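Local coordinates for penicillin binding protein 2X (Streptococcus thermophilus, PDB 5U47), which probably acts as a divisome transpeptidase that cross-links peptidoglycan glycan strands through their peptides and is inactivated when beta-lactams acylate it, at residues I674-G679 with I701-G706; L652-G657 with T685-A690; N639-I644 with K660-T665. The protein carries 1 engineered substitution. One frame throughout, in Å; residues are numbered along the deposited sequence. Where two conformers were deposited one is given.

Contact 1 of 3, residues I674-G679 with I701-G706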
loop_
_atom_site.group_PDB
_atom_site.type_symbol
_atom_site.label_atom_id
_atom_site.label_comp_id
_atom_site.label_asym_id
_atom_site.label_seq_id
_atom_site.Cartn_x
_atom_site.Cartn_y
_atom_site.Cartn_z
ATOM N N ILE A 674 36.964 -8.655 -4.153
ATOM C CA ILE A 674 36.361 -8.659 -2.819
ATOM C C ILE A 674 37.120 -9.554 -1.856
ATOM O O ILE A 674 37.474 -10.669 -2.190
ATOM C CB ILE A 674 34.881 -9.151 -2.835
ATOM C CG1 ILE A 674 34.014 -8.304 -3.773
ATOM C CG2 ILE A 674 34.296 -9.113 -1.421
ATOM C CD1 ILE A 674 33.867 -6.862 -3.342
ATOM N N THR A 675 37.364 -9.039 -0.660
ATOM C CA THR A 675 37.961 -9.791 0.430
ATOM C C THR A 675 36.851 -9.982 1.453
ATOM O O THR A 675 36.223 -8.997 1.856
ATOM C CB THR A 675 39.129 -8.999 1.053
ATOM O OG1 THR A 675 40.165 -8.866 0.080
ATOM C CG2 THR A 675 39.685 -9.707 2.275
ATOM N N TYR A 676 36.570 -11.223 1.848
ATOM C CA TYR A 676 35.497 -11.479 2.814
ATOM C C TYR A 676 35.983 -11.733 4.217
ATOM O O TYR A 676 37.025 -12.341 4.424
ATOM C CB TYR A 676 34.634 -12.688 2.390
ATOM C CG TYR A 676 33.922 -12.472 1.082
ATOM C CD1 TYR A 676 32.718 -11.758 1.026
ATOM C CD2 TYR A 676 34.454 -12.963 -0.105
ATOM C CE1 TYR A 676 32.069 -11.546 -0.180
ATOM C CE2 TYR A 676 33.816 -12.755 -1.317
ATOM C CZ TYR A 676 32.621 -12.059 -1.351
ATOM O OH TYR A 676 32.001 -11.848 -2.559
ATOM N N LYS A 677 35.214 -11.229 5.176
ATOM C CA LYS A 677 35.401 -11.522 6.585
ATOM C C LYS A 677 34.072 -12.142 7.026
ATOM O O LYS A 677 33.034 -11.510 6.882
ATOM C CB LYS A 677 35.623 -10.265 7.424
ATOM C CG LYS A 677 36.931 -9.530 7.221
ATOM C CD LYS A 677 36.965 -8.260 8.066
ATOM C CE LYS A 677 36.893 -8.531 9.562
ATOM N NZ LYS A 677 36.999 -7.262 10.332
ATOM N N GLY A 678 34.091 -13.369 7.523
ATOM C CA GLY A 678 32.864 -14.017 8.004
ATOM C C GLY A 678 32.473 -15.226 7.190
ATOM O O GLY A 678 33.015 -15.457 6.107
ATOM N N GLY A 679 31.516 -15.991 7.726
ATOM C CA GLY A 679 31.039 -17.227 7.102
ATOM C C GLY A 679 30.249 -16.974 5.841
ATOM O O GLY A 679 29.517 -15.989 5.757
ATOM N N ILE A 701 37.330 -4.151 -2.187
ATOM C CA ILE A 701 36.478 -3.876 -1.060
ATOM C C ILE A 701 36.593 -5.032 -0.078
ATOM O O ILE A 701 36.684 -6.201 -0.477
ATOM C CB ILE A 701 34.991 -3.742 -1.441
ATOM C CG1 ILE A 701 34.771 -2.755 -2.592
ATOM C CG2 ILE A 701 34.185 -3.305 -0.229
ATOM C CD1 ILE A 701 33.343 -2.750 -3.116
ATOM N N THR A 702 36.622 -4.697 1.204
ATOM C CA THR A 702 36.556 -5.703 2.247
ATOM C C THR A 702 35.103 -5.709 2.716
ATOM O O THR A 702 34.572 -4.693 3.187
ATOM C CB THR A 702 37.510 -5.444 3.421
ATOM O OG1 THR A 702 38.851 -5.549 2.959
ATOM C CG2 THR A 702 37.303 -6.489 4.520
ATOM N N ILE A 703 34.462 -6.855 2.549
ATOM C CA ILE A 703 33.075 -7.045 2.950
ATOM C C ILE A 703 33.014 -7.968 4.160
ATOM O O ILE A 703 33.540 -9.090 4.122
ATOM C CB ILE A 703 32.303 -7.709 1.807
ATOM C CG1 ILE A 703 32.119 -6.723 0.646
ATOM C CG2 ILE A 703 30.960 -8.269 2.275
ATOM C CD1 ILE A 703 31.188 -5.571 0.940
ATOM N N THR A 704 32.326 -7.514 5.201
ATOM C CA THR A 704 32.099 -8.307 6.388
ATOM C C THR A 704 30.721 -8.944 6.252
ATOM O O THR A 704 29.740 -8.268 5.907
ATOM C CB THR A 704 32.168 -7.439 7.654
ATOM O OG1 THR A 704 33.445 -6.796 7.705
ATOM C CG2 THR A 704 31.973 -8.281 8.940
ATOM N N LEU A 705 30.656 -10.244 6.501
ATOM C CA LEU A 705 29.406 -10.998 6.446
ATOM C C LEU A 705 28.990 -11.410 7.866
ATOM O O LEU A 705 29.826 -11.780 8.681
ATOM C CB LEU A 705 29.570 -12.259 5.592
ATOM C CG LEU A 705 29.976 -12.065 4.140
ATOM C CD1 LEU A 705 30.289 -13.415 3.513
ATOM C CD2 LEU A 705 28.893 -11.331 3.375
ATOM N N GLY A 706 27.693 -11.333 8.143
ATOM C CA GLY A 706 27.130 -11.727 9.435
ATOM C C GLY A 706 25.999 -12.714 9.183
ATOM O O GLY A 706 24.989 -12.368 8.554
HETATM O O HOH W 1 34.388 -6.114 10.069
#
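The Tyr676 ring meets the neighbouring strand with its CD1 corner, which lies 3.9 Å from Leu705 CD1 and 4.1 Å from Ile703 CG2. Both methyls approach the ring obliquely. One ring face carries Ile674 CG2, a methyl from Tyr676's own strand, 3.4 Å above the plane and displaced toward the rim. Lys660, at the start of helix 660-670, makes a cation-pi contact with the same ring, and Val663 and Glu664 of that helix also touch it. On the same face of the sheet Ile674 CG2 packs on Ile703 CG1 at 3.8 Å, and Ile674 CD1 lies alongside Ile701 CB. In register, the pairs Ile674-Ile701 through Lys677-Thr704 make a parallel ladder, the edge strand 673-677 of a PASTA domain lying against its central strand 700-706. Four backbone bonds close it: Thr675 N to Ile701 O, Ile703 N to Thr675 O, Lys677 N to Ile703 O, and Leu705 N to Lys677 O, the last at 2.7 Å. CA-H...O contacts run between them, as from Thr702 CA to Thr675 O. On the face turned from the helix, the Lys677 chain bends at chi3 (63°) after CD has passed 3.8 Å from Thr704 OG1. A water then joins the two ends, 2.9 Å from Lys677 NZ and 2.6 Å from Thr704 OG1.

Contact 2 of 3, residues L652-G657 with T685-A690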
loop_
_atom_site.group_PDB
_atom_site.type_symbol
_atom_site.label_atom_id
_atom_site.label_comp_id
_atom_site.label_asym_id
_atom_site.label_seq_id
_atom_site.Cartn_x
_atom_site.Cartn_y
_atom_site.Cartn_z
ATOM N N LEU A 652 29.068 2.948 -6.087
ATOM C CA LEU A 652 28.979 1.801 -5.201
ATOM C C LEU A 652 27.697 1.877 -4.375
ATOM O O LEU A 652 27.410 2.916 -3.774
ATOM C CB LEU A 652 30.160 1.783 -4.228
ATOM C CG LEU A 652 30.300 0.554 -3.324
ATOM C CD1 LEU A 652 30.536 -0.700 -4.156
ATOM C CD2 LEU A 652 31.463 0.777 -2.375
ATOM N N PRO A 653 26.904 0.801 -4.362
ATOM C CA PRO A 653 25.697 0.800 -3.538
ATOM C C PRO A 653 25.954 0.639 -2.048
ATOM O O PRO A 653 27.053 0.318 -1.650
ATOM C CB PRO A 653 24.963 -0.475 -3.987
ATOM C CG PRO A 653 25.561 -0.846 -5.298
ATOM C CD PRO A 653 26.956 -0.336 -5.294
ATOM N N ASP A 654 24.903 0.858 -1.257
ATOM C CA ASP A 654 24.877 0.534 0.175
ATOM C C ASP A 654 24.553 -0.957 0.049
ATOM O O ASP A 654 23.492 -1.330 -0.444
ATOM C CB ASP A 654 23.783 1.331 0.893
ATOM C CG ASP A 654 23.476 0.833 2.302
ATOM O OD1 ASP A 654 24.042 -0.188 2.753
ATOM O OD2 ASP A 654 22.613 1.482 2.960
ATOM N N MET A 655 25.505 -1.801 0.439
ATOM C CA MET A 655 25.379 -3.229 0.245
ATOM C C MET A 655 24.921 -3.955 1.505
ATOM O O MET A 655 24.928 -5.196 1.546
ATOM C CB MET A 655 26.728 -3.784 -0.257
ATOM C CG MET A 655 27.186 -3.193 -1.590
ATOM S SD MET A 655 28.909 -3.577 -1.991
ATOM C CE MET A 655 28.811 -5.337 -2.188
ATOM N N TYR A 656 24.489 -3.203 2.520
ATOM C CA TYR A 656 24.057 -3.827 3.759
ATOM C C TYR A 656 22.919 -4.819 3.485
ATOM O O TYR A 656 21.955 -4.511 2.770
ATOM C CB TYR A 656 23.625 -2.805 4.806
ATOM C CG TYR A 656 23.445 -3.453 6.163
ATOM C CD1 TYR A 656 22.276 -4.144 6.491
ATOM C CD2 TYR A 656 24.458 -3.423 7.092
ATOM C CE1 TYR A 656 22.126 -4.764 7.722
ATOM C CE2 TYR A 656 24.317 -4.031 8.325
ATOM C CZ TYR A 656 23.153 -4.703 8.628
ATOM O OH TYR A 656 23.039 -5.311 9.841
ATOM N N GLY A 657 23.048 -6.013 4.038
ATOM C CA GLY A 657 22.022 -7.047 3.860
ATOM C C GLY A 657 22.111 -7.891 2.586
ATOM O O GLY A 657 21.335 -8.823 2.417
ATOM N N THR A 685 27.291 -7.060 6.539
ATOM C CA THR A 685 27.077 -6.203 7.717
ATOM C C THR A 685 27.977 -4.963 7.692
ATOM O O THR A 685 27.714 -4.013 8.411
ATOM C CB THR A 685 27.283 -6.943 9.052
ATOM O OG1 THR A 685 28.597 -7.527 9.095
ATOM C CG2 THR A 685 26.214 -8.025 9.237
ATOM N N LYS A 686 29.051 -4.993 6.903
ATOM C CA LYS A 686 29.950 -3.839 6.784
ATOM C C LYS A 686 30.664 -3.883 5.437
ATOM O O LYS A 686 30.889 -4.960 4.877
ATOM C CB LYS A 686 30.993 -3.801 7.921
ATOM C CG LYS A 686 30.423 -3.742 9.337
ATOM C CD LYS A 686 31.492 -3.579 10.409
ATOM C CE LYS A 686 32.176 -2.220 10.325
ATOM N NZ LYS A 686 33.144 -2.017 11.442
ATOM N N GLN A 687 31.002 -2.704 4.917
ATOM C CA GLN A 687 31.746 -2.580 3.656
ATOM C C GLN A 687 32.843 -1.546 3.925
ATOM O O GLN A 687 32.601 -0.566 4.610
ATOM C CB GLN A 687 30.825 -2.184 2.496
ATOM C CG GLN A 687 30.115 -0.849 2.636
ATOM C CD GLN A 687 29.041 -0.699 1.581
ATOM O OE1 GLN A 687 27.981 -1.295 1.699
ATOM N NE2 GLN A 687 29.300 0.104 0.558
ATOM N N SER A 688 34.047 -1.796 3.420
ATOM C CA SER A 688 35.211 -0.928 3.689
ATOM C C SER A 688 35.238 0.318 2.811
ATOM O O SER A 688 35.991 1.243 3.085
ATOM C CB SER A 688 36.516 -1.716 3.510
ATOM O OG SER A 688 36.711 -2.077 2.140
ATOM N N VAL A 689 34.439 0.329 1.747
ATOM C CA VAL A 689 34.326 1.503 0.879
ATOM C C VAL A 689 32.883 2.008 0.987
ATOM O O VAL A 689 31.945 1.232 0.813
ATOM C CB VAL A 689 34.655 1.160 -0.577
ATOM C CG1 VAL A 689 34.517 2.403 -1.454
ATOM C CG2 VAL A 689 36.078 0.589 -0.665
ATOM N N ALA A 690 32.722 3.299 1.249
ATOM C CA ALA A 690 31.398 3.892 1.454
ATOM C C ALA A 690 30.528 3.902 0.203
ATOM O O ALA A 690 31.029 4.023 -0.921
ATOM C CB ALA A 690 31.535 5.302 1.991
#
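Gln687 supplies the polar part of this contact, its side-chain amide gripping the loop 652-657 with both ends. Gln687 NE2 gives one N-H to Pro653 O at 3.2 Å, almost straight at 174° and within 2° of the amide plane. Gln687 OE1 receives Met655 N at 2.8 Å on a lone pair, in the carbonyl plane. The second N-H of Gln687 NE2 turns back to Val689 O at 2.9 Å, again in the amide plane, and ties the amide to the backbone two residues further on. Within the loop, Tyr656 N donates to Asp654 OD1 at 3.1 Å, an Asx turn, while Asp654 OD2 takes a hydrogen bond from Lys459 N. In the strand backbone just before Gln687, a classic beta bulge at Thr685-Lys686 lies opposite Thr704.

Apolar packing is confined to Leu652 and Val689. Their side chains cross at about a right angle, Leu652 CD2 touching Val689 CG1 at 3.6 Å.

A third kind of contact sets a ring edge against a backbone carbonyl: Tyr656 CE2 is 3.4 Å from Thr685 O, which lies near the ring plane. The ring also touches Ile431 and Lys459, residues of the transpeptidase domain, and so places this PASTA loop against that part of the chain.

Three bonds thus fix the rotation of one amide and give each of its polar atoms a matching partner. Exchanging the O and N ends would set Gln687 NE2 against a backbone N-H and Gln687 OE1 against two carbonyls, so the bonding pattern fixes which way round the amide sits.

Contact 3 of 3, residues N639-I644 with K660-T665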
loop_
_atom_site.group_PDB
_atom_site.type_symbol
_atom_site.label_atom_id
_atom_site.label_comp_id
_atom_site.label_asym_id
_atom_site.label_seq_id
_atom_site.Cartn_x
_atom_site.Cartn_y
_atom_site.Cartn_z
ATOM N N ASN A 639 11.004 -14.502 -1.272
ATOM C CA ASN A 639 11.975 -13.700 -0.521
ATOM C C ASN A 639 13.402 -13.782 -1.026
ATOM O O ASN A 639 14.291 -13.242 -0.392
ATOM C CB ASN A 639 11.901 -14.051 0.969
ATOM C CG ASN A 639 10.480 -14.007 1.466
ATOM O OD1 ASN A 639 9.807 -12.987 1.295
ATOM N ND2 ASN A 639 9.986 -15.124 2.024
ATOM N N GLU A 640 13.624 -14.437 -2.164
ATOM C CA GLU A 640 14.956 -14.515 -2.694
ATOM C C GLU A 640 15.397 -13.111 -3.185
ATOM O O GLU A 640 14.641 -12.386 -3.803
ATOM C CB GLU A 640 15.028 -15.556 -3.810
ATOM C CG GLU A 640 16.396 -15.676 -4.456
ATOM C CD GLU A 640 16.503 -16.864 -5.397
ATOM O OE1 GLU A 640 15.646 -17.777 -5.323
ATOM O OE2 GLU A 640 17.451 -16.883 -6.195
ATOM N N GLN A 641 16.633 -12.759 -2.859
ATOM C CA GLN A 641 17.203 -11.481 -3.216
ATOM C C GLN A 641 17.931 -11.614 -4.545
ATOM O O GLN A 641 18.786 -12.477 -4.696
ATOM C CB GLN A 641 18.187 -11.068 -2.137
ATOM C CG GLN A 641 18.771 -9.672 -2.273
ATOM C CD GLN A 641 19.884 -9.474 -1.262
ATOM O OE1 GLN A 641 21.009 -9.933 -1.473
ATOM N NE2 GLN A 641 19.562 -8.829 -0.136
ATOM N N ILE A 642 17.608 -10.748 -5.496
ATOM C CA ILE A 642 18.252 -10.780 -6.801
ATOM C C ILE A 642 18.731 -9.387 -7.182
ATOM O O ILE A 642 18.233 -8.382 -6.650
ATOM C CB ILE A 642 17.313 -11.340 -7.900
ATOM C CG1 ILE A 642 16.167 -10.371 -8.205
ATOM C CG2 ILE A 642 16.811 -12.734 -7.510
ATOM C CD1 ILE A 642 15.441 -10.690 -9.491
ATOM N N LEU A 643 19.693 -9.333 -8.101
ATOM C CA LEU A 643 20.225 -8.062 -8.589
ATOM C C LEU A 643 19.708 -7.763 -9.988
ATOM O O LEU A 643 19.682 -8.649 -10.836
ATOM C CB LEU A 643 21.731 -8.095 -8.673
ATOM C CG LEU A 643 22.548 -8.381 -7.427
ATOM C CD1 LEU A 643 24.022 -8.382 -7.817
ATOM C CD2 LEU A 643 22.254 -7.357 -6.338
ATOM N N ILE A 644 19.306 -6.518 -10.208
ATOM C CA ILE A 644 18.879 -6.015 -11.513
ATOM C C ILE A 644 19.841 -4.868 -11.792
ATOM O O ILE A 644 19.776 -3.820 -11.133
ATOM C CB ILE A 644 17.425 -5.501 -11.501
ATOM C CG1 ILE A 644 16.443 -6.634 -11.205
ATOM C CG2 ILE A 644 17.052 -4.861 -12.836
ATOM C CD1 ILE A 644 15.024 -6.141 -10.967
ATOM N N LYS A 660 25.985 -13.128 0.013
ATOM C CA LYS A 660 27.330 -13.288 -0.544
ATOM C C LYS A 660 27.251 -13.571 -2.052
ATOM O O LYS A 660 28.030 -13.040 -2.834
ATOM C CB LYS A 660 28.098 -14.406 0.168
ATOM C CG LYS A 660 29.540 -14.506 -0.308
ATOM C CD LYS A 660 30.344 -15.539 0.460
ATOM C CE LYS A 660 31.788 -15.556 -0.037
ATOM N NZ LYS A 660 32.681 -16.361 0.838
ATOM N N LYS A 661 26.284 -14.390 -2.455
ATOM C CA LYS A 661 26.074 -14.688 -3.887
ATOM C C LYS A 661 25.921 -13.397 -4.683
ATOM O O LYS A 661 26.506 -13.240 -5.755
ATOM C CB LYS A 661 24.819 -15.559 -4.072
ATOM C CG LYS A 661 24.470 -15.935 -5.515
ATOM C CD LYS A 661 23.168 -16.744 -5.534
ATOM C CE LYS A 661 22.766 -17.202 -6.932
ATOM N NZ LYS A 661 22.456 -16.083 -7.852
ATOM N N ASN A 662 25.141 -12.467 -4.156
ATOM C CA ASN A 662 24.945 -11.186 -4.833
ATOM C C ASN A 662 26.180 -10.274 -4.810
ATOM O O ASN A 662 26.476 -9.622 -5.803
ATOM C CB ASN A 662 23.668 -10.524 -4.355
ATOM C CG ASN A 662 22.437 -11.254 -4.867
ATOM O OD1 ASN A 662 22.505 -11.911 -5.914
ATOM N ND2 ASN A 662 21.308 -11.148 -4.144
ATOM N N VAL A 663 26.926 -10.275 -3.711
ATOM C CA VAL A 663 28.173 -9.538 -3.663
ATOM C C VAL A 663 29.108 -10.094 -4.743
ATOM O O VAL A 663 29.733 -9.326 -5.460
ATOM C CB VAL A 663 28.863 -9.622 -2.282
ATOM C CG1 VAL A 663 30.204 -8.916 -2.322
ATOM C CG2 VAL A 663 27.992 -8.985 -1.204
ATOM N N GLU A 664 29.185 -11.427 -4.855
ATOM C CA GLU A 664 30.047 -12.085 -5.869
ATOM C C GLU A 664 29.624 -11.759 -7.305
ATOM O O GLU A 664 30.467 -11.532 -8.169
ATOM C CB GLU A 664 30.048 -13.613 -5.702
ATOM C CG GLU A 664 30.731 -14.127 -4.438
ATOM C CD GLU A 664 30.800 -15.652 -4.370
ATOM O OE1 GLU A 664 30.513 -16.225 -3.292
ATOM O OE2 GLU A 664 31.131 -16.289 -5.400
ATOM N N THR A 665 28.320 -11.756 -7.558
ATOM C CA THR A 665 27.805 -11.474 -8.889
ATOM C C THR A 665 28.158 -10.036 -9.273
ATOM O O THR A 665 28.689 -9.781 -10.348
ATOM C CB THR A 665 26.286 -11.683 -8.959
ATOM O OG1 THR A 665 25.987 -13.044 -8.619
ATOM C CG2 THR A 665 25.758 -11.383 -10.346
HETATM O O HOH W 2 20.785 -13.550 -7.215
#
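Strand 641-644 and helix 660-665 run nearly parallel, 17° apart with their axes 8.7 Å from each other at closest approach, and the backbones come nearest at Leu643 and Asn662, whose CA atoms are 6.8 Å apart. Asn662 bridges the two segments. Its side chain meets that of Gln641 at a slant, with the two amide planes 31° apart. Asn662 ND2 spends both N-H groups on one residue: it donates to Gln641 O at 2.9 Å and to Gln641 OE1 also at 2.9 Å, each acceptor close to the plane of the Asn662 amide. The two acceptors are met differently. Gln641 OE1 is reached in its own carbonyl plane on a lone pair, whereas the donor stands well above the plane of Gln641 O, 74° out of it. Gln641 OE1 also accepts from Thr659 N, and Gln641 NE2 donates to Gly657 O, so the same side chain grips the chain just ahead of the helix.

Leu643 and Asn662 lie alongside, pointing opposite ways. Leu643 CD1 lies 3.4 Å from Asn662 O and Leu643 CG 3.8 Å from Asn662 OD1. Leu643 CD1 also touches Thr665 CB. A water accepts from Lys661 NZ at 3.1 Å and lies 2.7 Å from Asn662 OD1.

This seam joins the first PASTA domain to the second. In the buried Asn662 amide, ND2 is bound twice and OD1 is probably served by the water; the ammonium group of Lys661, sharing that water, may polarise OD1 further.

In the fold
The three contacts lie on one side of the chain's centre, in the C-terminal PASTA region. Contacts 1 and 2, with centres about 10 Å apart, share the three-stranded sheet of the second PASTA domain: strand 700-706 is its middle, 673-677 and 683-687 its edges. Thr702 N to Ser688 OG and Leu652 packed on Ile701 tie them together. Contact 3 is about 15 Å from contact 1 and 14 Å from contact 2, centre to centre. It links helix 660-670 to strand 641-646 of the first PASTA domain and comes wholly before contact 1 along the chain, while contact 2 interleaves with both. Helix 660-670 thus touches both the sheet of the second PASTA domain and, through Asn662, strand 641-646 of the first.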